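Local coordinates for protein CzcP cation efflux P1-ATPase (Ralstonia metallidurans, PDB 4U9R) that probably drives ATP-dependent export of zinc and related divalent cations, this piece being its ferredoxin-like, metal-binding N-terminal extension, at residues P35-P38 and C44-R47; A123-A128 and S162-A167; E24-D29 and A86-L91. All coordinates share one frame; numbering follows the deposited sequence.

Contact 1: P35-P38 and C44-R47; sequences PGLP and CVER. With CD (cadmium ion), chain B.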
loop_
_atom_site.group_PDB
_atom_site.type_symbol
_atom_site.label_atom_id
_atom_site.label_comp_id
_atom_site.label_asym_id
_atom_site.label_seq_id
_atom_site.Cartn_x
_atom_site.Cartn_y
_atom_site.Cartn_z
ATOM N N PRO A 35 -8.063 -1.201 -2.006
ATOM C CA PRO A 35 -8.298 -0.870 -3.417
ATOM C C PRO A 35 -7.231 0.058 -3.995
ATOM O O PRO A 35 -6.778 0.979 -3.325
ATOM C CB PRO A 35 -9.670 -0.180 -3.403
ATOM C CG PRO A 35 -9.833 0.323 -2.016
ATOM C CD PRO A 35 -9.124 -0.666 -1.130
ATOM N N GLY A 36 -6.795 -0.225 -5.213
ATOM C CA GLY A 36 -5.972 0.727 -5.977
ATOM C C GLY A 36 -4.494 0.744 -5.641
ATOM O O GLY A 36 -3.834 1.770 -5.785
ATOM N N LEU A 37 -3.965 -0.381 -5.182
ATOM C CA LEU A 37 -2.530 -0.515 -5.025
ATOM C C LEU A 37 -1.926 -0.857 -6.385
ATOM O O LEU A 37 -2.575 -1.539 -7.191
ATOM C CB LEU A 37 -2.186 -1.632 -4.042
ATOM C CG LEU A 37 -2.766 -1.575 -2.622
ATOM C CD1 LEU A 37 -2.040 -2.594 -1.758
ATOM C CD2 LEU A 37 -2.637 -0.200 -2.012
ATOM N N PRO A 38 -0.686 -0.394 -6.647
ATOM C CA PRO A 38 0.033 -0.823 -7.851
ATOM C C PRO A 38 0.206 -2.334 -7.910
ATOM O O PRO A 38 -0.092 -2.959 -8.929
ATOM C CB PRO A 38 1.404 -0.134 -7.722
ATOM C CG PRO A 38 1.484 0.386 -6.328
ATOM C CD PRO A 38 0.073 0.618 -5.890
ATOM N N CYS A 44 1.447 -0.859 1.886
ATOM C CA CYS A 44 0.131 -0.895 2.488
ATOM C C CYS A 44 -0.229 -2.337 2.951
ATOM O O CYS A 44 -0.778 -2.522 4.016
ATOM C CB CYS A 44 -0.927 -0.312 1.522
ATOM S SG CYS A 44 -1.130 1.450 1.806
ATOM N N VAL A 45 0.115 -3.339 2.160
ATOM C CA VAL A 45 -0.120 -4.733 2.519
ATOM C C VAL A 45 0.566 -5.114 3.834
ATOM O O VAL A 45 -0.070 -5.744 4.710
ATOM C CB VAL A 45 0.318 -5.690 1.393
ATOM C CG1 VAL A 45 0.129 -7.142 1.834
ATOM C CG2 VAL A 45 -0.506 -5.428 0.146
ATOM N N GLU A 46 1.831 -4.711 3.974
ATOM C CA GLU A 46 2.634 -4.881 5.217
ATOM C C GLU A 46 2.101 -4.054 6.369
ATOM O O GLU A 46 2.119 -4.502 7.530
ATOM C CB GLU A 46 4.119 -4.485 4.996
ATOM C CG GLU A 46 5.045 -4.687 6.207
ATOM C CD GLU A 46 6.383 -3.914 6.129
ATOM O OE1 GLU A 46 7.463 -4.550 6.049
ATOM O OE2 GLU A 46 6.365 -2.660 6.169
ATOM N N ARG A 47 1.680 -2.826 6.090
ATOM C CA ARG A 47 1.051 -2.031 7.150
ATOM C C ARG A 47 -0.147 -2.796 7.741
ATOM O O ARG A 47 -0.282 -2.919 8.958
ATOM C CB ARG A 47 0.572 -0.677 6.652
ATOM C CG ARG A 47 1.567 0.442 6.840
ATOM C CD ARG A 47 1.024 1.812 6.384
ATOM N NE ARG A 47 2.139 2.675 5.979
ATOM C CZ ARG A 47 2.533 2.917 4.724
ATOM N NH1 ARG A 47 1.863 2.462 3.670
ATOM N NH2 ARG A 47 3.597 3.678 4.525
HETATM CD CD CD B . 0.372 2.061 -0.215
#
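L37 and C44 meet through apolar carbons: methyl CD2 of L37 lies 3.9 Å from CB of C44. The other branch of the same leucine, CD1, meets CG2 of V45 at 3.7 Å, the two side chains running at a slant to each other. L37 therefore spreads its two methyls along the first turn of helix 43-53, CD2 on the cysteine and CD1 on the valine. Its CG stands beside the backbone N and opposite the carbonyl carbon (chi1 -56°), which carries the fork from the loop toward the helix. The V45 methyl that receives it, CG2, is likewise the one beside its own backbone N.

Helix 43-53, the first long helix of the N-terminal ferredoxin-like unit, follows the loop that holds 35-38.

Metal coordination makes up the other half of the contact. SG of C44 binds a cadmium ion at 2.6 Å, and D42, H105 and E146 bind the same ion; H105 also packs against L37. Methyl CD2 of L37 is 4.2 Å from the cadmium, so this apolar methyl borders the metal. In the second shell, NH1 of R47 donates a hydrogen bond to OE2 of the ligand E146, probably steadying that carboxylate, while the R47 guanidinium forms a cation-pi contact with F103.

Contact 2: A123-A128 and S162-A167; sequences ASQLRA and SKRGLA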
loop_
_atom_site.group_PDB
_atom_site.type_symbol
_atom_site.label_atom_id
_atom_site.label_comp_id
_atom_site.label_asym_id
_atom_site.label_seq_id
_atom_site.Cartn_x
_atom_site.Cartn_y
_atom_site.Cartn_z
ATOM N N ALA A 123 14.027 11.319 -7.630
ATOM C CA ALA A 123 13.603 10.474 -6.526
ATOM C C ALA A 123 13.691 11.243 -5.197
ATOM O O ALA A 123 12.729 11.265 -4.420
ATOM C CB ALA A 123 14.448 9.209 -6.473
ATOM N N SER A 124 14.837 11.884 -4.956
ATOM C CA SER A 124 15.057 12.654 -3.728
ATOM C C SER A 124 14.191 13.906 -3.648
ATOM O O SER A 124 13.834 14.341 -2.553
ATOM C CB SER A 124 16.535 13.047 -3.578
ATOM O OG SER A 124 17.342 11.918 -3.279
ATOM N N GLN A 125 13.878 14.503 -4.795
ATOM C CA GLN A 125 13.015 15.689 -4.812
ATOM C C GLN A 125 11.603 15.334 -4.369
ATOM O O GLN A 125 10.942 16.130 -3.696
ATOM C CB GLN A 125 12.978 16.350 -6.199
ATOM C CG GLN A 125 14.103 17.357 -6.436
ATOM C CD GLN A 125 14.332 17.677 -7.909
ATOM O OE1 GLN A 125 13.389 17.785 -8.691
ATOM N NE2 GLN A 125 15.598 17.831 -8.288
ATOM N N LEU A 126 11.140 14.150 -4.770
ATOM C CA LEU A 126 9.818 13.653 -4.364
ATOM C C LEU A 126 9.792 13.389 -2.853
ATOM O O LEU A 126 8.937 13.937 -2.154
ATOM C CB LEU A 126 9.436 12.408 -5.168
ATOM C CG LEU A 126 8.978 12.715 -6.601
ATOM C CD1 LEU A 126 8.912 11.454 -7.454
ATOM C CD2 LEU A 126 7.643 13.458 -6.625
ATOM N N ARG A 127 10.760 12.618 -2.353
ATOM C CA ARG A 127 10.874 12.348 -0.911
ATOM C C ARG A 127 10.776 13.609 -0.054
ATOM O O ARG A 127 10.113 13.598 0.985
ATOM C CB ARG A 127 12.172 11.600 -0.586
ATOM C CG ARG A 127 12.142 10.123 -0.950
ATOM C CD ARG A 127 13.379 9.379 -0.461
ATOM N NE ARG A 127 14.347 9.143 -1.530
ATOM C CZ ARG A 127 14.261 8.172 -2.441
ATOM N NH1 ARG A 127 13.239 7.323 -2.441
ATOM N NH2 ARG A 127 15.204 8.050 -3.373
ATOM N N ALA A 128 11.406 14.693 -0.504
ATOM C CA ALA A 128 11.493 15.934 0.271
ATOM C C ALA A 128 10.203 16.761 0.304
ATOM O O ALA A 128 10.096 17.702 1.098
ATOM C CB ALA A 128 12.642 16.787 -0.244
ATOM N N SER A 162 5.456 19.472 -11.678
ATOM C CA SER A 162 5.118 20.232 -12.887
ATOM C C SER A 162 6.350 20.973 -13.404
ATOM O O SER A 162 6.670 20.884 -14.594
ATOM C CB SER A 162 3.985 21.232 -12.623
ATOM O OG SER A 162 3.520 21.819 -13.826
ATOM N N LYS A 163 7.039 21.683 -12.503
ATOM C CA LYS A 163 8.273 22.397 -12.845
ATOM C C LYS A 163 9.087 21.618 -13.905
ATOM O O LYS A 163 9.298 22.113 -15.015
ATOM C CB LYS A 163 9.101 22.738 -11.580
ATOM C CG LYS A 163 9.970 21.625 -11.008
ATOM C CD LYS A 163 10.812 22.102 -9.838
ATOM C CE LYS A 163 11.491 20.935 -9.133
ATOM N NZ LYS A 163 12.710 21.347 -8.379
ATOM N N ARG A 164 9.464 20.379 -13.603
ATOM C CA ARG A 164 10.248 19.570 -14.529
ATOM C C ARG A 164 9.343 18.694 -15.396
ATOM O O ARG A 164 9.092 19.034 -16.559
ATOM C CB ARG A 164 11.284 18.733 -13.771
ATOM C CG ARG A 164 12.524 19.542 -13.428
ATOM C CD ARG A 164 13.129 19.199 -12.078
ATOM N NE ARG A 164 13.984 20.301 -11.630
ATOM C CZ ARG A 164 15.240 20.507 -12.032
ATOM N NH1 ARG A 164 15.828 19.677 -12.889
ATOM N NH2 ARG A 164 15.920 21.551 -11.570
ATOM N N GLY A 165 8.857 17.587 -14.829
ATOM C CA GLY A 165 8.076 16.599 -15.580
ATOM C C GLY A 165 6.594 16.897 -15.568
ATOM O O GLY A 165 6.180 17.952 -15.098
ATOM N N LEU A 166 5.797 15.972 -16.099
ATOM C CA LEU A 166 4.336 16.042 -15.993
ATOM C C LEU A 166 3.678 14.725 -16.409
ATOM O O LEU A 166 3.995 14.184 -17.472
ATOM C CB LEU A 166 3.772 17.193 -16.842
ATOM C CG LEU A 166 2.303 17.573 -16.573
ATOM C CD1 LEU A 166 2.136 19.084 -16.472
ATOM C CD2 LEU A 166 1.354 16.998 -17.621
ATOM N N ALA A 167 2.774 14.217 -15.563
ATOM C CA ALA A 167 1.912 13.066 -15.883
ATOM C C ALA A 167 2.539 12.063 -16.856
ATOM O O ALA A 167 1.968 11.728 -17.898
ATOM C CB ALA A 167 0.572 13.556 -16.421
#
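Q125 reaches from helix 116-127 to K163 and R164, just beyond helix 154-162, so the contact brings the ends of the two helices of the C-terminal ferredoxin-like unit side by side at the surface. The amide oxygen is the meeting point. NZ of K163 lies 3.6 Å from OE1 of Q125, a polar approach too long to count as a hydrogen bond, and CD of R164 comes within 3.7 Å of the same OE1. Having the lysine ammonium and the arginine side chain both near this oxygen is probably electrostatically favourable, even without a defined bond.

Flat groups meet at a steep angle: the Q125 amide and the R164 guanidinium planes are turned 66° apart, with NE2 of Q125 over one guanidinium face. The Q125 and R164 side chains cross at about a right angle, whereas K163 passes Q125 more obliquely.

Chain shape brings these ends together. K163 holds CG between its backbone N and carbonyl carbon (chi1 81°), and from there it runs extended to NZ; R164 instead bends at chi2.

Further out, L126, next to Q125 on the helix, packs on A135 and V137 of strand 132-137, fixing the helix against the sheet. The R164 guanidinium has a like-charged neighbour as well, its NH1 lying close to NH1 of R118.

Contact 3: E24-D29 and A86-L91; sequences EKLRLD and ARIREL. With TCE (3,3',3''-phosphanetriyltripropanoic acid), chain D.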
loop_
_atom_site.group_PDB
_atom_site.type_symbol
_atom_site.label_atom_id
_atom_site.label_comp_id
_atom_site.label_asym_id
_atom_site.label_seq_id
_atom_site.Cartn_x
_atom_site.Cartn_y
_atom_site.Cartn_z
ATOM N N GLU A 24 -8.916 -21.250 13.362
ATOM C CA GLU A 24 -9.757 -21.074 12.167
ATOM C C GLU A 24 -9.114 -20.013 11.321
ATOM O O GLU A 24 -8.321 -19.209 11.832
ATOM C CB GLU A 24 -11.212 -20.710 12.525
ATOM C CG GLU A 24 -11.979 -21.869 13.198
ATOM C CD GLU A 24 -13.484 -21.623 13.374
ATOM O OE1 GLU A 24 -13.900 -20.553 13.902
ATOM O OE2 GLU A 24 -14.281 -22.519 12.995
ATOM N N LYS A 25 -9.438 -20.025 10.031
ATOM C CA LYS A 25 -8.853 -19.121 9.061
ATOM C C LYS A 25 -9.923 -18.372 8.309
ATOM O O LYS A 25 -10.926 -18.953 7.977
ATOM C CB LYS A 25 -8.077 -19.932 8.035
ATOM C CG LYS A 25 -7.148 -20.905 8.712
ATOM C CD LYS A 25 -6.228 -21.622 7.776
ATOM C CE LYS A 25 -5.381 -22.578 8.634
ATOM N NZ LYS A 25 -4.322 -23.228 7.838
ATOM N N LEU A 26 -9.670 -17.116 7.980
ATOM C CA LEU A 26 -10.492 -16.401 7.020
ATOM C C LEU A 26 -9.623 -15.702 6.000
ATOM O O LEU A 26 -8.501 -15.247 6.314
ATOM C CB LEU A 26 -11.422 -15.394 7.699
ATOM C CG LEU A 26 -10.865 -14.214 8.511
ATOM C CD1 LEU A 26 -10.427 -13.089 7.626
ATOM C CD2 LEU A 26 -11.922 -13.555 9.382
ATOM N N ARG A 27 -10.141 -15.592 4.782
ATOM C CA ARG A 27 -9.428 -14.943 3.695
ATOM C C ARG A 27 -10.274 -13.918 3.018
ATOM O O ARG A 27 -11.468 -14.077 2.894
ATOM C CB ARG A 27 -9.070 -15.957 2.633
ATOM C CG ARG A 27 -7.848 -16.741 2.987
ATOM C CD ARG A 27 -7.646 -17.978 2.126
ATOM N NE ARG A 27 -6.845 -18.909 2.917
ATOM C CZ ARG A 27 -6.596 -20.169 2.586
ATOM N NH1 ARG A 27 -7.070 -20.671 1.462
ATOM N NH2 ARG A 27 -5.856 -20.918 3.390
ATOM N N LEU A 28 -9.636 -12.859 2.576
ATOM C CA LEU A 28 -10.282 -11.816 1.860
ATOM C C LEU A 28 -9.322 -11.378 0.753
ATOM O O LEU A 28 -8.092 -11.543 0.869
ATOM C CB LEU A 28 -10.522 -10.651 2.786
ATOM C CG LEU A 28 -11.554 -10.858 3.908
ATOM C CD1 LEU A 28 -10.861 -11.202 5.204
ATOM C CD2 LEU A 28 -12.337 -9.590 4.112
ATOM N N ASP A 29 -9.877 -10.816 -0.307
ATOM C CA ASP A 29 -9.090 -10.424 -1.444
ATOM C C ASP A 29 -8.476 -9.074 -1.155
ATOM O O ASP A 29 -9.098 -8.199 -0.570
ATOM C CB ASP A 29 -9.963 -10.403 -2.704
ATOM C CG ASP A 29 -10.594 -11.747 -2.972
ATOM O OD1 ASP A 29 -9.859 -12.693 -3.324
ATOM O OD2 ASP A 29 -11.821 -11.875 -2.787
ATOM N N ALA A 86 -16.965 -12.781 13.563
ATOM C CA ALA A 86 -17.481 -11.427 13.312
ATOM C C ALA A 86 -16.509 -10.320 13.678
ATOM O O ALA A 86 -16.318 -9.369 12.940
ATOM C CB ALA A 86 -18.764 -11.221 14.120
ATOM N N ARG A 87 -15.903 -10.476 14.835
ATOM C CA ARG A 87 -14.976 -9.520 15.402
ATOM C C ARG A 87 -13.588 -9.551 14.708
ATOM O O ARG A 87 -13.025 -8.498 14.418
ATOM C CB ARG A 87 -14.863 -9.801 16.919
ATOM C CG ARG A 87 -13.844 -8.957 17.678
ATOM C CD ARG A 87 -14.167 -7.471 17.649
ATOM N NE ARG A 87 -13.008 -6.658 18.009
ATOM C CZ ARG A 87 -12.678 -6.296 19.250
ATOM N NH1 ARG A 87 -13.413 -6.670 20.302
ATOM N NH2 ARG A 87 -11.592 -5.550 19.443
ATOM N N ILE A 88 -13.045 -10.730 14.389
ATOM C CA ILE A 88 -11.784 -10.744 13.650
ATOM C C ILE A 88 -11.991 -10.129 12.255
ATOM O O ILE A 88 -11.211 -9.273 11.824
ATOM C CB ILE A 88 -11.052 -12.108 13.666
ATOM C CG1 ILE A 88 -9.662 -11.982 13.063
ATOM C CG2 ILE A 88 -11.779 -13.150 12.874
ATOM C CD1 ILE A 88 -8.778 -10.937 13.689
ATOM N N ARG A 89 -13.082 -10.456 11.588
ATOM C CA ARG A 89 -13.302 -9.931 10.234
ATOM C C ARG A 89 -13.484 -8.383 10.245
ATOM O O ARG A 89 -13.014 -7.671 9.350
ATOM C CB ARG A 89 -14.483 -10.639 9.575
ATOM C CG ARG A 89 -14.823 -10.117 8.191
ATOM C CD ARG A 89 -15.974 -10.874 7.543
ATOM N NE ARG A 89 -17.199 -10.752 8.327
ATOM C CZ ARG A 89 -17.913 -11.747 8.830
ATOM N NH1 ARG A 89 -17.569 -13.030 8.676
ATOM N NH2 ARG A 89 -18.994 -11.451 9.522
ATOM N N GLU A 90 -14.143 -7.872 11.277
ATOM C CA GLU A 90 -14.338 -6.428 11.450
ATOM C C GLU A 90 -13.016 -5.717 11.650
ATOM O O GLU A 90 -12.765 -4.655 11.066
ATOM C CB GLU A 90 -15.303 -6.168 12.636
ATOM C CG GLU A 90 -15.507 -4.713 13.057
ATOM C CD GLU A 90 -16.643 -4.563 14.079
ATOM O OE1 GLU A 90 -16.378 -4.662 15.307
ATOM O OE2 GLU A 90 -17.808 -4.399 13.648
ATOM N N LEU A 91 -12.182 -6.301 12.484
ATOM C CA LEU A 91 -10.827 -5.841 12.671
ATOM C C LEU A 91 -10.076 -5.833 11.342
ATOM O O LEU A 91 -9.453 -4.848 11.000
ATOM C CB LEU A 91 -10.126 -6.724 13.666
ATOM C CG LEU A 91 -9.032 -6.169 14.545
ATOM C CD1 LEU A 91 -9.332 -4.768 15.068
ATOM C CD2 LEU A 91 -8.900 -7.130 15.718
HETATM O O16 TCE D . -3.690 -24.801 1.097
HETATM C C14 TCE D . -4.280 -23.799 1.561
HETATM O O15 TCE D . -5.524 -23.667 1.593
HETATM C C5 TCE D . -3.439 -22.669 2.123
HETATM C C2 TCE D . -3.438 -22.608 3.631
HETATM P P TCE D . -2.582 -21.158 4.363
HETATM C C3 TCE D . -0.989 -21.104 3.453
HETATM C C6 TCE D . 0.167 -21.053 4.441
HETATM C C8 TCE D . 1.334 -21.941 4.053
HETATM O O10 TCE D . 2.479 -21.436 4.074
HETATM O O9 TCE D . 1.093 -23.128 3.733
HETATM C C1 TCE D . -2.100 -21.747 6.033
HETATM C C4 TCE D . -1.380 -23.081 5.852
HETATM C C11 TCE D . -0.314 -23.343 6.898
HETATM O O12 TCE D . -0.608 -23.153 8.101
HETATM O O13 TCE D . 0.806 -23.735 6.500
#
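L26 and I88 form the apolar part of the contact, methyl CD2 of L26 lying 3.5 Å from CG2 of I88, with the two side chains slanting across one another. The same CD2 reaches CB of R89 at 3.9 Å, so one leucine methyl touches two successive residues of the helix. R89 meets it through the foot of its side chain alone: the chain bends at chi3 and its guanidinium leads away from the strand. L28, two residues further along the strand, points the same way and packs on V92 and T93, while L85 also touches L26.

This is helix-on-sheet packing of the N-terminal ferredoxin-like unit. Strand 24-29 is an edge strand, hydrogen-bonded to strand 73-78, and helix 85-102 lies across one side of the sheet; I88 also reaches V58 of strand 58-64.

Polar contacts occupy the other side of the strand, where alternation sends K25 and R27 to the bound phosphine tricarboxylate. R27 offers NH1 and NH2 to one carboxylate oxygen, O15, which lies at the guanidinium edge and in its plane. Both bonds are weak, NH1 to O15 at 3.4 Å and NH2 to O15 at 3.3 Å (N-H...O 152°). K25, fully extended beyond CG, ends with NZ near the ligand; the short nitrogen-to-carbon approaches of both residues are doubtful. H62, K64 and H77 complete this pocket.

Contacts 1 and 3 belong to the N-terminal ferredoxin-like unit, contact 2 to the C-terminal one. Contact 1 is nested in the chain loop closed by contact 3, their centres 18 Å apart and nearest atoms about 7 Å apart. Contact 2 follows both, its centre 22 Å from that of contact 1 and 39 Å from that of contact 3, with contacts 2 and 3 on opposite sides of the chain's centre. Contact 1, near that centre, holds a cadmium whose ligands H105 and E146 come from the C-terminal sheet, so the metal bridges the units. The side chain of L26 in contact 3 is about 9 Å from the second cadmium, bound by H62, C75 and H77.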